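Local coordinates for protein tyrosine--tRNA ligase, mitochondrial (Coccidioides posadasii, PDB 5IJX) that probably attaches L-tyrosine to its cognate mitochondrial tRNA at the expense of ATP, this chain being the class I catalytic part without the C-terminal region, at residues R33-S36 / E42-G45; L38-E43 / L90-V95. One frame throughout, in Å; residues are numbered along the deposited sequence.

Contact 1: residues R33-S36 / E42-G45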
ATOM      1  N   ARG A  33      36.212   2.267  32.343  1.00 99.52           N
ATOM      2  CA  ARG A  33      36.288   1.207  33.343  1.00 93.35           C
ATOM      3  C   ARG A  33      35.476  -0.022  32.946  1.00 89.98           C
ATOM      4  O   ARG A  33      35.811  -1.136  33.363  1.00 83.42           O
ATOM      5  CB  ARG A  33      35.834   1.740  34.705  1.00 98.45           C
ATOM      6  CG  ARG A  33      36.777   2.792  35.291  1.00101.95           C
ATOM      7  CD  ARG A  33      36.515   3.077  36.767  1.00 94.50           C
ATOM      8  NE  ARG A  33      35.229   3.730  37.002  1.00105.76           N
ATOM      9  CZ  ARG A  33      34.162   3.155  37.553  1.00123.47           C
ATOM     10  NH1 ARG A  33      34.192   1.890  37.952  1.00131.92           N
ATOM     11  NH2 ARG A  33      33.052   3.859  37.716  1.00128.50           N
ATOM     12  N   LYS A  34      34.425   0.146  32.143  1.00 97.37           N
ATOM     13  CA  LYS A  34      33.578  -0.964  31.727  1.00100.97           C
ATOM     14  C   LYS A  34      33.512  -1.042  30.206  1.00 91.61           C
ATOM     15  O   LYS A  34      33.660  -0.034  29.507  1.00 82.89           O
ATOM     16  CB  LYS A  34      32.157  -0.829  32.301  1.00100.72           C
ATOM     17  CG  LYS A  34      31.239  -1.993  31.953  1.00 92.64           C
ATOM     18  CD  LYS A  34      29.927  -1.934  32.719  1.00 89.04           C
ATOM     19  CE  LYS A  34      29.009  -3.080  32.320  1.00 95.82           C
ATOM     20  NZ  LYS A  34      28.182  -3.567  33.457  1.00103.10           N
ATOM     21  N   GLN A  35      33.287  -2.253  29.700  1.00 90.43           N
ATOM     22  CA  GLN A  35      33.214  -2.474  28.263  1.00 91.15           C
ATOM     23  C   GLN A  35      31.814  -2.171  27.746  1.00 87.42           C
ATOM     24  O   GLN A  35      30.812  -2.570  28.348  1.00 86.82           O
ATOM     25  CB  GLN A  35      33.586  -3.917  27.918  1.00 94.10           C
ATOM     26  CG  GLN A  35      33.670  -4.184  26.420  1.00 91.37           C
ATOM     27  CD  GLN A  35      33.977  -5.634  26.092  1.00 91.75           C
ATOM     28  OE1 GLN A  35      33.508  -6.548  26.770  1.00 91.63           O
ATOM     29  NE2 GLN A  35      34.772  -5.850  25.048  1.00 87.50           N
ATOM     30  N   SER A  36      31.752  -1.469  26.618  1.00 77.51           N
ATOM     31  CA  SER A  36      30.474  -1.150  26.004  1.00 74.98           C
ATOM     32  C   SER A  36      29.791  -2.420  25.501  1.00 78.58           C
ATOM     33  O   SER A  36      30.413  -3.473  25.336  1.00 80.45           O
ATOM     34  CB  SER A  36      30.660  -0.168  24.847  1.00 77.22           C
ATOM     35  OG  SER A  36      31.228  -0.812  23.719  1.00 79.93           O
ATOM     36  N   GLU A  42      30.908  -7.592  19.610  1.00 74.09           N
ATOM     37  CA  GLU A  42      31.982  -7.822  18.650  1.00 73.46           C
ATOM     38  C   GLU A  42      32.934  -8.903  19.147  1.00 80.00           C
ATOM     39  O   GLU A  42      33.280  -9.828  18.403  1.00 80.39           O
ATOM     40  CB  GLU A  42      32.739  -6.519  18.384  1.00 70.67           C
ATOM     41  CG  GLU A  42      31.920  -5.456  17.671  1.00 68.17           C
ATOM     42  CD  GLU A  42      32.674  -4.150  17.510  1.00 76.39           C
ATOM     43  OE1 GLU A  42      33.664  -3.940  18.239  1.00 90.79           O
ATOM     44  OE2 GLU A  42      32.277  -3.333  16.651  1.00 86.83           O
ATOM     45  N   GLU A  43      33.369  -8.806  20.406  1.00 88.90           N
ATOM     46  CA  GLU A  43      34.295  -9.803  20.930  1.00 96.95           C
ATOM     47  C   GLU A  43      33.667 -11.191  20.978  1.00 92.07           C
ATOM     48  O   GLU A  43      34.394 -12.181  21.116  1.00109.35           O
ATOM     49  CB  GLU A  43      34.799  -9.380  22.318  1.00106.27           C
ATOM     50  CG  GLU A  43      34.203 -10.131  23.507  1.00113.03           C
ATOM     51  CD  GLU A  43      34.782  -9.665  24.833  1.00110.90           C
ATOM     52  OE1 GLU A  43      35.731  -8.853  24.815  1.00110.62           O
ATOM     53  OE2 GLU A  43      34.290 -10.112  25.891  1.00 98.44           O
ATOM     54  N   ARG A  44      32.344 -11.288  20.864  1.00 72.51           N
ATOM     55  CA  ARG A  44      31.668 -12.572  20.740  1.00 77.55           C
ATOM     56  C   ARG A  44      31.478 -13.000  19.290  1.00 77.10           C
ATOM     57  O   ARG A  44      30.976 -14.101  19.044  1.00 72.70           O
ATOM     58  CB  ARG A  44      30.300 -12.527  21.436  1.00 81.26           C
ATOM     59  CG  ARG A  44      30.341 -12.117  22.902  1.00 80.88           C
ATOM     60  CD  ARG A  44      31.068 -13.131  23.780  1.00 80.65           C
ATOM     61  NE  ARG A  44      30.348 -14.399  23.887  1.00 81.77           N
ATOM     62  CZ  ARG A  44      30.551 -15.297  24.847  1.00 86.55           C
ATOM     63  NH1 ARG A  44      31.448 -15.072  25.798  1.00 85.33           N
ATOM     64  NH2 ARG A  44      29.850 -16.422  24.866  1.00 89.78           N
ATOM     65  N   GLY A  45      31.859 -12.162  18.328  1.00 81.02           N
ATOM     66  CA  GLY A  45      31.737 -12.523  16.931  1.00 80.36           C
ATOM     67  C   GLY A  45      30.324 -12.533  16.402  1.00 83.86           C
ATOM     68  O   GLY A  45      30.081 -13.087  15.327  1.00 89.02           O
TER
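The two backbones stay well apart, with Q35 CA 10.4 Å from E43 CA, so loop 33-36 and the end of helix 37-43 meet through side chains alone. Both side chains head for the other segment. Q35 has CG anti to its backbone N (chi1 -174°) and runs on extended, which brings the amide to E43 near the far end of the short helix. E43 is also extended beyond CG. Q35 NE2 donates to E43 OE1 at 3.2 Å, and the N-H points nearly straight at the oxygen (163°). The acceptor lies close to the amide plane. The donor, however, comes from above the carboxylate plane, and the two planes are turned 61° apart. S39 OG also bonds to Q35 NE2, so two partners hold the amide nitrogen. The bond spans a complete short helix, from the residue before its N-cap to its last turn. S36 is the N-cap: its OG caps S39 N and also bonds to D58 OD1. At the other end, G45 has positive phi and closes a Schellman motif, with G45 N 2.7 Å from E42 O. The charged neighbours turn to other parts of the fold. E42 forms a salt bridge with R54, and R44 donates to the backbone oxygens of K331 and V336. The Q35-E43 pair itself lies at the surface.

Contact 2: residues L38-E43 / L90-V95; sequences LSFLEE and LGWAYV
W92 faces F40 and L41 of helix 37-43 and carries this buried contact for helix 84-95. Before it in the chain, L90 points the other way, onto F68 and A70 of strand 67-72 and F102 of strand 99-104. W92 has CG anti to its carbonyl carbon (chi1 -74°), and its indole stands between the two helices. The F40 ring meets it edge-on in a T-shaped pair. The planes are 80° apart and the centroid of the F40 ring is 4.8 Å from that of the indole six-membered ring. F40 CE2 sits over one indole face, toward its rim, 3.5 Å from W92 CE3. F40 CZ lies 3.7 Å from W92 CH2. L41 touches the same residue nearer its backbone, with L41 CD2 4.2 Å from W92 CB. Helix 84-95 links parallel strands 67-72 and 99-104 as a beta-alpha-beta crossover of the class I Rossmann-type catalytic domain. W92 thus looks outward from that unit to the helix 37-43 that precedes it in the chain. L46 and F335 also pack on W92. A93 next turns its methyl to F68. The Y94 ring is edge-to-face with W162 and packs against A100.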
ATOM      1  N   LEU A  38      28.243  -2.887  22.491  1.00 79.49           N
ATOM      2  CA  LEU A  38      28.613  -3.199  21.114  1.00 75.96           C
ATOM      3  C   LEU A  38      29.983  -3.863  21.055  1.00 78.91           C
ATOM      4  O   LEU A  38      30.163  -4.884  20.382  1.00 83.71           O
ATOM      5  CB  LEU A  38      28.590  -1.925  20.270  1.00 76.29           C
ATOM      6  CG  LEU A  38      28.799  -2.110  18.768  1.00 72.75           C
ATOM      7  CD1 LEU A  38      27.684  -2.953  18.164  1.00 71.32           C
ATOM      8  CD2 LEU A  38      28.883  -0.758  18.080  1.00 75.31           C
ATOM      9  N   SER A  39      30.966  -3.292  21.755  1.00 85.13           N
ATOM     10  CA  SER A  39      32.284  -3.913  21.829  1.00 87.22           C
ATOM     11  C   SER A  39      32.180  -5.364  22.282  1.00 94.37           C
ATOM     12  O   SER A  39      32.852  -6.249  21.734  1.00 98.39           O
ATOM     13  CB  SER A  39      33.182  -3.118  22.778  1.00 78.01           C
ATOM     14  OG  SER A  39      34.460  -3.717  22.895  1.00 88.99           O
ATOM     15  N   PHE A  40      31.333  -5.629  23.278  1.00 87.03           N
ATOM     16  CA  PHE A  40      31.158  -6.994  23.762  1.00 77.92           C
ATOM     17  C   PHE A  40      30.593  -7.893  22.669  1.00 83.63           C
ATOM     18  O   PHE A  40      31.130  -8.975  22.402  1.00 88.62           O
ATOM     19  CB  PHE A  40      30.252  -6.996  24.993  1.00 71.28           C
ATOM     20  CG  PHE A  40      29.915  -8.368  25.494  1.00 72.32           C
ATOM     21  CD1 PHE A  40      30.880  -9.157  26.096  1.00 75.72           C
ATOM     22  CD2 PHE A  40      28.630  -8.865  25.371  1.00 81.12           C
ATOM     23  CE1 PHE A  40      30.570 -10.420  26.559  1.00 79.73           C
ATOM     24  CE2 PHE A  40      28.313 -10.127  25.833  1.00 86.74           C
ATOM     25  CZ  PHE A  40      29.284 -10.905  26.429  1.00 87.87           C
ATOM     26  N   LEU A  41      29.507  -7.460  22.019  1.00 73.71           N
ATOM     27  CA  LEU A  41      28.952  -8.241  20.917  1.00 73.97           C
ATOM     28  C   LEU A  41      30.019  -8.552  19.875  1.00 77.95           C
ATOM     29  O   LEU A  41      30.050  -9.652  19.309  1.00 70.89           O
ATOM     30  CB  LEU A  41      27.784  -7.494  20.266  1.00 67.90           C
ATOM     31  CG  LEU A  41      26.461  -7.383  21.029  1.00 73.50           C
ATOM     32  CD1 LEU A  41      25.431  -6.684  20.158  1.00 72.45           C
ATOM     33  CD2 LEU A  41      25.943  -8.746  21.471  1.00 80.16           C
ATOM     34  N   GLU A  42      30.908  -7.592  19.610  1.00 74.09           N
ATOM     35  CA  GLU A  42      31.982  -7.822  18.650  1.00 73.46           C
ATOM     36  C   GLU A  42      32.934  -8.903  19.147  1.00 80.00           C
ATOM     37  O   GLU A  42      33.280  -9.828  18.403  1.00 80.39           O
ATOM     38  CB  GLU A  42      32.739  -6.519  18.384  1.00 70.67           C
ATOM     39  CG  GLU A  42      31.920  -5.456  17.671  1.00 68.17           C
ATOM     40  CD  GLU A  42      32.674  -4.150  17.510  1.00 76.39           C
ATOM     41  OE1 GLU A  42      33.664  -3.940  18.239  1.00 90.79           O
ATOM     42  OE2 GLU A  42      32.277  -3.333  16.651  1.00 86.83           O
ATOM     43  N   GLU A  43      33.369  -8.806  20.406  1.00 88.90           N
ATOM     44  CA  GLU A  43      34.295  -9.803  20.930  1.00 96.95           C
ATOM     45  C   GLU A  43      33.667 -11.191  20.978  1.00 92.07           C
ATOM     46  O   GLU A  43      34.394 -12.181  21.116  1.00109.35           O
ATOM     47  CB  GLU A  43      34.799  -9.380  22.318  1.00106.27           C
ATOM     48  CG  GLU A  43      34.203 -10.131  23.507  1.00113.03           C
ATOM     49  CD  GLU A  43      34.782  -9.665  24.833  1.00110.90           C
ATOM     50  OE1 GLU A  43      35.731  -8.853  24.815  1.00110.62           O
ATOM     51  OE2 GLU A  43      34.290 -10.112  25.891  1.00 98.44           O
ATOM     52  N   LEU A  90      19.750 -10.497  20.735  1.00 54.33           N
ATOM     53  CA  LEU A  90      18.600 -10.126  21.552  1.00 64.09           C
ATOM     54  C   LEU A  90      18.767 -10.645  22.972  1.00 60.28           C
ATOM     55  O   LEU A  90      18.680  -9.883  23.943  1.00 65.01           O
ATOM     56  CB  LEU A  90      17.306 -10.668  20.940  1.00 61.68           C
ATOM     57  CG  LEU A  90      16.793 -10.043  19.638  1.00 59.79           C
ATOM     58  CD1 LEU A  90      15.363 -10.493  19.389  1.00 65.40           C
ATOM     59  CD2 LEU A  90      16.872  -8.522  19.649  1.00 62.76           C
ATOM     60  N   GLY A  91      19.041 -11.941  23.105  1.00 56.06           N
ATOM     61  CA  GLY A  91      19.270 -12.540  24.404  1.00 64.52           C
ATOM     62  C   GLY A  91      20.216 -11.684  25.211  1.00 68.26           C
ATOM     63  O   GLY A  91      19.855 -11.172  26.279  1.00 64.48           O
ATOM     64  N   TRP A  92      21.426 -11.485  24.683  1.00 68.87           N
ATOM     65  CA  TRP A  92      22.386 -10.635  25.374  1.00 70.89           C
ATOM     66  C   TRP A  92      21.747  -9.300  25.721  1.00 69.72           C
ATOM     67  O   TRP A  92      21.689  -8.910  26.893  1.00 70.25           O
ATOM     68  CB  TRP A  92      23.637 -10.438  24.514  1.00 71.03           C
ATOM     69  CG  TRP A  92      24.528 -11.650  24.470  1.00 75.16           C
ATOM     70  CD1 TRP A  92      24.776 -12.452  23.392  1.00 75.65           C
ATOM     71  CD2 TRP A  92      25.284 -12.200  25.559  1.00 74.06           C
ATOM     72  NE1 TRP A  92      25.641 -13.463  23.742  1.00 65.83           N
ATOM     73  CE2 TRP A  92      25.966 -13.330  25.065  1.00 63.44           C
ATOM     74  CE3 TRP A  92      25.449 -11.846  26.901  1.00 74.21           C
ATOM     75  CZ2 TRP A  92      26.801 -14.103  25.864  1.00 66.44           C
ATOM     76  CZ3 TRP A  92      26.277 -12.620  27.693  1.00 71.11           C
ATOM     77  CH2 TRP A  92      26.941 -13.734  27.172  1.00 64.23           C
ATOM     78  N   ALA A  93      21.219  -8.606  24.710  1.00 65.26           N
ATOM     79  CA  ALA A  93      20.556  -7.330  24.950  1.00 61.42           C
ATOM     80  C   ALA A  93      19.614  -7.430  26.140  1.00 63.64           C
ATOM     81  O   ALA A  93      19.694  -6.638  27.088  1.00 65.56           O
ATOM     82  CB  ALA A  93      19.800  -6.893  23.694  1.00 62.04           C
ATOM     83  N   TYR A  94      18.738  -8.435  26.127  1.00 64.58           N
ATOM     84  CA  TYR A  94      17.760  -8.564  27.198  1.00 66.93           C
ATOM     85  C   TYR A  94      18.436  -8.629  28.561  1.00 68.29           C
ATOM     86  O   TYR A  94      18.078  -7.885  29.481  1.00 71.66           O
ATOM     87  CB  TYR A  94      16.896  -9.799  26.967  1.00 66.38           C
ATOM     88  CG  TYR A  94      16.006 -10.138  28.141  1.00 64.62           C
ATOM     89  CD1 TYR A  94      14.917  -9.340  28.461  1.00 70.63           C
ATOM     90  CD2 TYR A  94      16.252 -11.256  28.927  1.00 67.70           C
ATOM     91  CE1 TYR A  94      14.102  -9.642  29.529  1.00 73.41           C
ATOM     92  CE2 TYR A  94      15.442 -11.568  29.996  1.00 70.52           C
ATOM     93  CZ  TYR A  94      14.368 -10.757  30.294  1.00 79.20           C
ATOM     94  OH  TYR A  94      13.558 -11.067  31.360  1.00 86.91           O
ATOM     95  N   VAL A  95      19.450  -9.482  28.699  1.00 73.98           N
ATOM     96  CA  VAL A  95      20.020  -9.755  30.016  1.00 74.85           C
ATOM     97  C   VAL A  95      20.920  -8.595  30.407  1.00 72.21           C
ATOM     98  O   VAL A  95      21.486  -8.579  31.507  1.00 82.31           O
ATOM     99  CB  VAL A  95      20.793 -11.090  30.052  1.00 82.39           C
ATOM    100  CG1 VAL A  95      19.862 -12.259  29.738  1.00 90.01           C
ATOM    101  CG2 VAL A  95      21.981 -11.061  29.098  1.00 86.94           C
TER

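How the contacts relate
Both contacts use helix 37-43 and share E42 and E43; their centres are about 8 Å apart. Along the chain, loop 33-36 comes first, then the helix, and segment 90-95 follows 47 residues after E43, on helix 84-95. Contact 1 is local and superficial, whereas contact 2 is long-range and buried. They also touch: Q35 OE1 lies 3.7 Å from F40 CB, and R44 NH2 packs 4.0 Å from W92 CZ2. One side of the short helix is therefore tied to the loop after helix 7-31, and another to the crossover helix of the catalytic domain. Contact 1 joins parts of the N-terminal region, and contact 2 packs that region on the Rossmann-type domain that holds the tyrosine.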